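Local structure of sugar ABC transporter, periplasmic sugar-binding protein (Caulobacter crescentus, 4IRX) at residues L18-P21 / F22-A25; N286-A290 / S291-E295. The protein binds myo-inositol in the periplasm and probably hands it to an ABC transporter for nutrient uptake. All coordinates share one frame; numbering follows the deposited sequence.

Contact 1. Residues L18-P21 / F22-A25. With INS (1,2,3,4,5,6-hexahydroxy-cyclohexane), chain C.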
ATOM      1  N   LEU A  18      10.646   0.219   5.827  1.00 11.03           N
ATOM      2  CA  LEU A  18      11.324   0.991   4.783  1.00 11.52           C
ATOM      3  C   LEU A  18      12.202   0.144   3.869  1.00 13.99           C
ATOM      4  O   LEU A  18      12.943   0.663   3.054  1.00 16.38           O
ATOM      5  CB  LEU A  18      12.072   2.208   5.349  1.00 13.84           C
ATOM      6  CG  LEU A  18      11.178   3.437   5.545  1.00 14.26           C
ATOM      7  CD1 LEU A  18      11.858   4.475   6.435  1.00 20.37           C
ATOM      8  CD2 LEU A  18      10.887   4.060   4.181  1.00 16.31           C
ATOM      9  N   SER A  19      12.083  -1.175   3.971  1.00 14.65           N
ATOM     10  CA  SER A  19      12.656  -2.032   2.941  1.00 21.87           C
ATOM     11  C   SER A  19      11.701  -2.221   1.742  1.00 15.53           C
ATOM     12  O   SER A  19      12.095  -2.804   0.724  1.00 18.66           O
ATOM     13  CB  SER A  19      13.069  -3.377   3.519  1.00 12.88           C
ATOM     14  OG  SER A  19      11.943  -4.158   3.821  1.00 16.30           O
ATOM     15  N   GLN A  20      10.464  -1.711   1.848  1.00 10.50           N
ATOM     16  CA  GLN A  20       9.518  -1.814   0.730  1.00 11.61           C
ATOM     17  C   GLN A  20       9.733  -0.670  -0.237  1.00 12.30           C
ATOM     18  O   GLN A  20       9.735   0.495   0.165  1.00 11.77           O
ATOM     19  CB  GLN A  20       8.068  -1.749   1.219  1.00 12.92           C
ATOM     20  CG  GLN A  20       7.637  -2.909   2.092  1.00 11.10           C
ATOM     21  CD  GLN A  20       6.154  -2.953   2.308  1.00 12.28           C
ATOM     22  OE1 GLN A  20       5.395  -2.345   1.564  1.00 15.90           O
ATOM     23  NE2 GLN A  20       5.728  -3.638   3.355  1.00 12.88           N
ATOM     24  N   PRO A  21       9.885  -0.975  -1.535  1.00  9.26           N
ATOM     25  CA  PRO A  21      10.129   0.055  -2.556  1.00 13.30           C
ATOM     26  C   PRO A  21       9.072   1.139  -2.590  1.00 10.33           C
ATOM     27  O   PRO A  21       9.416   2.296  -2.805  1.00 13.28           O
ATOM     28  CB  PRO A  21      10.085  -0.724  -3.875  1.00 16.15           C
ATOM     29  CG  PRO A  21      10.251  -2.147  -3.511  1.00 21.78           C
ATOM     30  CD  PRO A  21       9.901  -2.346  -2.089  1.00 13.41           C
ATOM     31  N   PHE A  22       7.811   0.771  -2.386  1.00 11.00           N
ATOM     32  CA  PHE A  22       6.741   1.761  -2.374  1.00 12.05           C
ATOM     33  C   PHE A  22       7.009   2.812  -1.326  1.00 13.55           C
ATOM     34  O   PHE A  22       6.822   4.000  -1.570  1.00 10.36           O
ATOM     35  CB  PHE A  22       5.433   1.048  -2.071  1.00 11.75           C
ATOM     36  CG  PHE A  22       4.250   1.954  -1.906  1.00 11.23           C
ATOM     37  CD1 PHE A  22       3.560   2.408  -3.013  1.00 12.19           C
ATOM     38  CD2 PHE A  22       3.781   2.273  -0.641  1.00 10.60           C
ATOM     39  CE1 PHE A  22       2.437   3.227  -2.869  1.00 13.13           C
ATOM     40  CE2 PHE A  22       2.636   3.079  -0.485  1.00  9.04           C
ATOM     41  CZ  PHE A  22       1.963   3.538  -1.609  1.00 11.16           C
ATOM     42  N   PHE A  23       7.463   2.372  -0.154  1.00 10.22           N
ATOM     43  CA  PHE A  23       7.661   3.307   0.960  1.00 11.27           C
ATOM     44  C   PHE A  23       8.979   4.087   0.881  1.00  9.82           C
ATOM     45  O   PHE A  23       9.040   5.222   1.340  1.00  9.83           O
ATOM     46  CB  PHE A  23       7.490   2.597   2.312  1.00 10.44           C
ATOM     47  CG  PHE A  23       6.065   2.242   2.605  1.00 12.31           C
ATOM     48  CD1 PHE A  23       5.152   3.226   2.891  1.00 11.56           C
ATOM     49  CD2 PHE A  23       5.617   0.938   2.504  1.00 10.72           C
ATOM     50  CE1 PHE A  23       3.822   2.892   3.136  1.00 11.57           C
ATOM     51  CE2 PHE A  23       4.286   0.604   2.756  1.00 12.39           C
ATOM     52  CZ  PHE A  23       3.395   1.590   3.061  1.00 10.55           C
ATOM     53  N   VAL A  24      10.016   3.492   0.305  1.00 14.40           N
ATOM     54  CA  VAL A  24      11.232   4.238  -0.012  1.00 13.43           C
ATOM     55  C   VAL A  24      10.853   5.429  -0.891  1.00 11.97           C
ATOM     56  O   VAL A  24      11.278   6.569  -0.645  1.00 10.77           O
ATOM     57  CB  VAL A  24      12.269   3.340  -0.720  1.00 12.88           C
ATOM     58  CG1 VAL A  24      13.451   4.158  -1.193  1.00 17.58           C
ATOM     59  CG2 VAL A  24      12.748   2.230   0.229  1.00 18.78           C
ATOM     60  N   ALA A  25      10.033   5.189  -1.905  1.00 10.06           N
ATOM     61  CA  ALA A  25       9.622   6.271  -2.795  1.00 11.94           C
ATOM     62  C   ALA A  25       8.777   7.306  -2.055  1.00 10.10           C
ATOM     63  O   ALA A  25       8.937   8.508  -2.261  1.00 12.25           O
ATOM     64  CB  ALA A  25       8.890   5.725  -4.011  1.00 12.23           C
TER
HETATM   65  C1  INS C 401       0.876   0.003   0.089  1.00  8.24           C
HETATM   66  C2  INS C 401       1.602  -0.454  -1.132  1.00  8.99           C
HETATM   67  C3  INS C 401       2.772  -1.303  -0.706  1.00  8.66           C
HETATM   68  C4  INS C 401       2.295  -2.502   0.049  1.00 10.19           C
HETATM   69  C5  INS C 401       1.607  -2.082   1.293  1.00  8.58           C
HETATM   70  C6  INS C 401       0.459  -1.149   0.982  1.00 10.68           C
HETATM   71  O1  INS C 401      -0.244   0.773  -0.272  1.00  8.29           O
HETATM   72  O2  INS C 401       0.730  -1.163  -1.959  1.00 10.06           O
HETATM   73  O3  INS C 401       3.542  -1.685  -1.820  1.00  9.33           O
HETATM   74  O4  INS C 401       3.352  -3.362   0.333  1.00 11.40           O
HETATM   75  O5  INS C 401       1.174  -3.211   1.981  1.00 10.97           O
HETATM   76  O6  INS C 401      -0.225  -0.763   2.145  1.00  8.84           O
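Gln-20 and Val-24 meet at an N-cap: helix 21-37, the first of this periplasmic binding protein, begins here at the edge of the myo-inositol pocket. Three backbone bonds start the helix. The carbonyl oxygen of Gln-20 accepts a nearly straight bond from Val-24 N (3.0 Å, 165° at the hydrogen) and a weak one from Phe-23 N, while Ala-25 N binds Pro-21 O. Proline suits the first turn, where its missing N-H costs no helix bond.

The polar contact with the ligand is made by Gln-20. Its chain, extended beyond CG, carries the amide to the pocket, where OE1 accepts a hydrogen bond from inositol O4 (2.6 Å). NE2 is hydrogen-bonded to OD2 of Asp-140, itself a ligand-binding atom; bonds at both ends of the amide fix its rotation.

Aromatic packing completes the wall. The ring of Phe-22, with CG anti to the backbone N (chi1 175°), offers one face to the cyclitol: inositol C2 lies over the middle of the ring, 3.5 Å from its plane, a CH-pi type of stacking suited to the carbon skeleton of a polyol. Cutting this side chain back to an alanine is likely to leave the C1-C2-C3 side of the inositol without its aromatic support, and the ligand freer to shift. Phe-23 backs both neighbours, its face taking Phe-22 CD2 over the ring centre and its edge meeting the amide of Gln-20, whose plane is turned 62° from the ring.

Away from the ligand, Leu-18 adds apolar cover to Phe-23, with its methyl CD2 lying 4.1 Å from Phe-23 CB.

Contact 2. Residues N286-A290 / S291-E295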
ATOM      1  N   ASN A 286      -2.971   4.381 -20.851  1.00 16.41           N
ATOM      2  CA  ASN A 286      -2.941   5.576 -20.014  1.00 19.09           C
ATOM      3  C   ASN A 286      -1.780   5.558 -19.048  1.00 14.76           C
ATOM      4  O   ASN A 286      -1.881   6.040 -17.920  1.00 15.17           O
ATOM      5  CB  ASN A 286      -4.267   5.801 -19.255  1.00 16.13           C
ATOM      6  CG  ASN A 286      -4.543   4.722 -18.217  1.00 18.05           C
ATOM      7  OD1 ASN A 286      -4.125   3.571 -18.368  1.00 16.44           O
ATOM      8  ND2 ASN A 286      -5.233   5.092 -17.148  1.00 15.29           N
ATOM      9  N   LEU A 287      -0.645   5.055 -19.529  1.00 13.01           N
ATOM     10  CA  LEU A 287       0.565   5.022 -18.709  1.00 11.80           C
ATOM     11  C   LEU A 287       0.935   6.397 -18.167  1.00 13.48           C
ATOM     12  O   LEU A 287       1.447   6.508 -17.050  1.00 12.46           O
ATOM     13  CB  LEU A 287       1.730   4.439 -19.500  1.00 15.48           C
ATOM     14  CG  LEU A 287       1.721   2.919 -19.660  1.00 13.63           C
ATOM     15  CD1 LEU A 287       2.576   2.509 -20.845  1.00 19.25           C
ATOM     16  CD2 LEU A 287       2.244   2.253 -18.385  1.00 17.89           C
ATOM     17  N   THR A 288       0.666   7.448 -18.933  1.00 14.56           N
ATOM     18  CA  THR A 288       1.064   8.781 -18.476  1.00 14.06           C
ATOM     19  C   THR A 288       0.173   9.348 -17.379  1.00 15.47           C
ATOM     20  O   THR A 288       0.479  10.421 -16.844  1.00 18.07           O
ATOM     21  CB  THR A 288       1.191   9.789 -19.639  1.00 17.53           C
ATOM     22  OG1 THR A 288      -0.075   9.871 -20.305  1.00 22.33           O
ATOM     23  CG2 THR A 288       2.236   9.302 -20.636  1.00 17.12           C
ATOM     24  N   GLU A 289      -0.893   8.625 -17.016  1.00 13.92           N
ATOM     25  CA  GLU A 289      -1.696   8.978 -15.847  1.00 14.60           C
ATOM     26  C   GLU A 289      -1.051   8.496 -14.550  1.00 13.14           C
ATOM     27  O   GLU A 289      -1.512   8.846 -13.447  1.00 15.79           O
ATOM     28  CB  GLU A 289      -3.137   8.446 -15.982  1.00 17.80           C
ATOM     29  CG  GLU A 289      -3.900   9.187 -17.088  1.00 20.69           C
ATOM     30  CD  GLU A 289      -5.350   8.795 -17.257  1.00 36.84           C
ATOM     31  OE1 GLU A 289      -5.835   7.878 -16.562  1.00 26.05           O
ATOM     32  OE2 GLU A 289      -6.007   9.427 -18.119  1.00 40.38           O
ATOM     33  N   ALA A 290       0.023   7.724 -14.660  1.00 13.48           N
ATOM     34  CA  ALA A 290       0.741   7.304 -13.463  1.00 11.21           C
ATOM     35  C   ALA A 290       1.585   8.456 -12.976  1.00 11.47           C
ATOM     36  O   ALA A 290       2.249   9.105 -13.768  1.00 13.79           O
ATOM     37  CB  ALA A 290       1.608   6.078 -13.747  1.00 11.20           C
ATOM     38  N   SER A 291       1.547   8.707 -11.673  1.00 12.58           N
ATOM     39  CA  SER A 291       2.253   9.845 -11.090  1.00 10.31           C
ATOM     40  C   SER A 291       3.760   9.753 -11.265  1.00 12.79           C
ATOM     41  O   SER A 291       4.437  10.779 -11.324  1.00 17.32           O
ATOM     42  CB  SER A 291       1.881  10.036  -9.612  1.00 12.90           C
ATOM     43  OG  SER A 291       2.235   8.911  -8.824  1.00 15.89           O
ATOM     44  N   ARG A 292       4.290   8.540 -11.341  1.00 11.81           N
ATOM     45  CA  ARG A 292       5.739   8.322 -11.432  1.00 11.83           C
ATOM     46  C   ARG A 292       6.209   7.966 -12.849  1.00 14.96           C
ATOM     47  O   ARG A 292       7.305   7.420 -13.026  1.00 13.53           O
ATOM     48  CB  ARG A 292       6.209   7.274 -10.413  1.00 14.05           C
ATOM     49  CG  ARG A 292       5.938   7.663  -8.951  1.00 16.22           C
ATOM     50  CD  ARG A 292       6.335   6.587  -7.968  1.00 16.31           C
ATOM     51  NE  ARG A 292       7.771   6.308  -7.975  1.00 13.34           N
ATOM     52  CZ  ARG A 292       8.322   5.213  -7.443  1.00 14.01           C
ATOM     53  NH1 ARG A 292       7.560   4.279  -6.868  1.00 17.35           N
ATOM     54  NH2 ARG A 292       9.629   5.028  -7.522  1.00 15.74           N
ATOM     55  N   ILE A 293       5.397   8.277 -13.855  1.00 13.82           N
ATOM     56  CA  ILE A 293       5.741   7.934 -15.238  1.00 15.81           C
ATOM     57  C   ILE A 293       7.094   8.533 -15.666  1.00 15.17           C
ATOM     58  O   ILE A 293       7.874   7.918 -16.413  1.00 13.63           O
ATOM     59  CB  ILE A 293       4.593   8.304 -16.230  1.00 15.51           C
ATOM     60  CG1 ILE A 293       4.844   7.671 -17.616  1.00 15.41           C
ATOM     61  CG2 ILE A 293       4.371   9.808 -16.298  1.00 18.72           C
ATOM     62  CD1 ILE A 293       4.838   6.153 -17.590  1.00 15.85           C
ATOM     63  N   GLY A 294       7.408   9.699 -15.126  1.00 16.51           N
ATOM     64  CA  GLY A 294       8.670  10.329 -15.466  1.00 16.74           C
ATOM     65  C   GLY A 294       9.902   9.562 -15.044  1.00 19.35           C
ATOM     66  O   GLY A 294      10.987   9.829 -15.563  1.00 20.38           O
ATOM     67  N   GLU A 295       9.751   8.599 -14.134  1.00 18.67           N
ATOM     68  CA  GLU A 295      10.851   7.738 -13.690  1.00 19.02           C
ATOM     69  C   GLU A 295      11.055   6.473 -14.532  1.00 20.65           C
ATOM     70  O   GLU A 295      12.021   5.727 -14.318  1.00 21.71           O
ATOM     71  CB  GLU A 295      10.640   7.300 -12.231  1.00 17.53           C
ATOM     72  CG  GLU A 295      10.611   8.427 -11.221  1.00 20.24           C
ATOM     73  CD  GLU A 295      10.322   7.933  -9.799  1.00 18.04           C
ATOM     74  OE1 GLU A 295      10.990   6.988  -9.332  1.00 22.45           O
ATOM     75  OE2 GLU A 295       9.420   8.499  -9.158  1.00 20.90           O
TER
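Ala-290 and Ile-293 meet as the ends of a type I beta turn, a local surface contact in the C-terminal tail that follows strand 275-282. The turn is closed by Ile-293 N bonding to Ala-290 O (3.3 Å); the donor stands well above the carbonyl plane. Ile-293 fills the inside of the bend. With CG1 anti to the backbone N (chi1 -168°), its CD1 reaches back to Leu-287 CB at 4.0 Å, while CG2 lies against Ala-290 O. A branched apolar residue can thus touch both the short 3-10 turn and the loop after it, and the small Ala-290 fits its buried place against Leu-235 and Ala-230.

Polar side chains brace the two ends. Asn-286 ND2 donates to Glu-289 OE1 (2.9 Å), meeting it from above the carboxylate plane. Arg-292 grips Glu-295 side-on in a salt bridge, NE to OE2 and NH2 to OE1, each 3.0 Å long; both oxygens lie close to the guanidinium plane, which limits its rotation. The Ser-291 hydroxyl is hydrogen-bonded to OE2 of Glu-248.

Leu-287 and Ala-290 pack on helix 232-239 through Ile-238 and Leu-235, Arg-292 and Glu-295 rest on Pro-232 of the same helix, and Glu-289 lies against strand 275-282.

Overall arrangement
Contacts 1 and 2 follow one another in series, far apart in sequence, with centres 18 Å apart, yet they touch: Ala-25 CB of the first helix lies 3.5 Å from Arg-292 NH1 of the tail. The first helix and the C-terminal tail therefore touch near the ligand. Contact 1 lines the pocket directly, whereas contact 2 lies farther off, its Arg-292 side chain about 9 Å from the bound inositol. Their surroundings converge as well, because Phe-22 touches Asp-229 and Gln-249, both pocket residues, while residues 286-295 pack on Ala-230 and Asn-250, the next residues along the chain. Arg-28, on helix 21-37, also approaches Arg-292, a closeness of like charges that the Glu-295 carboxylate probably eases.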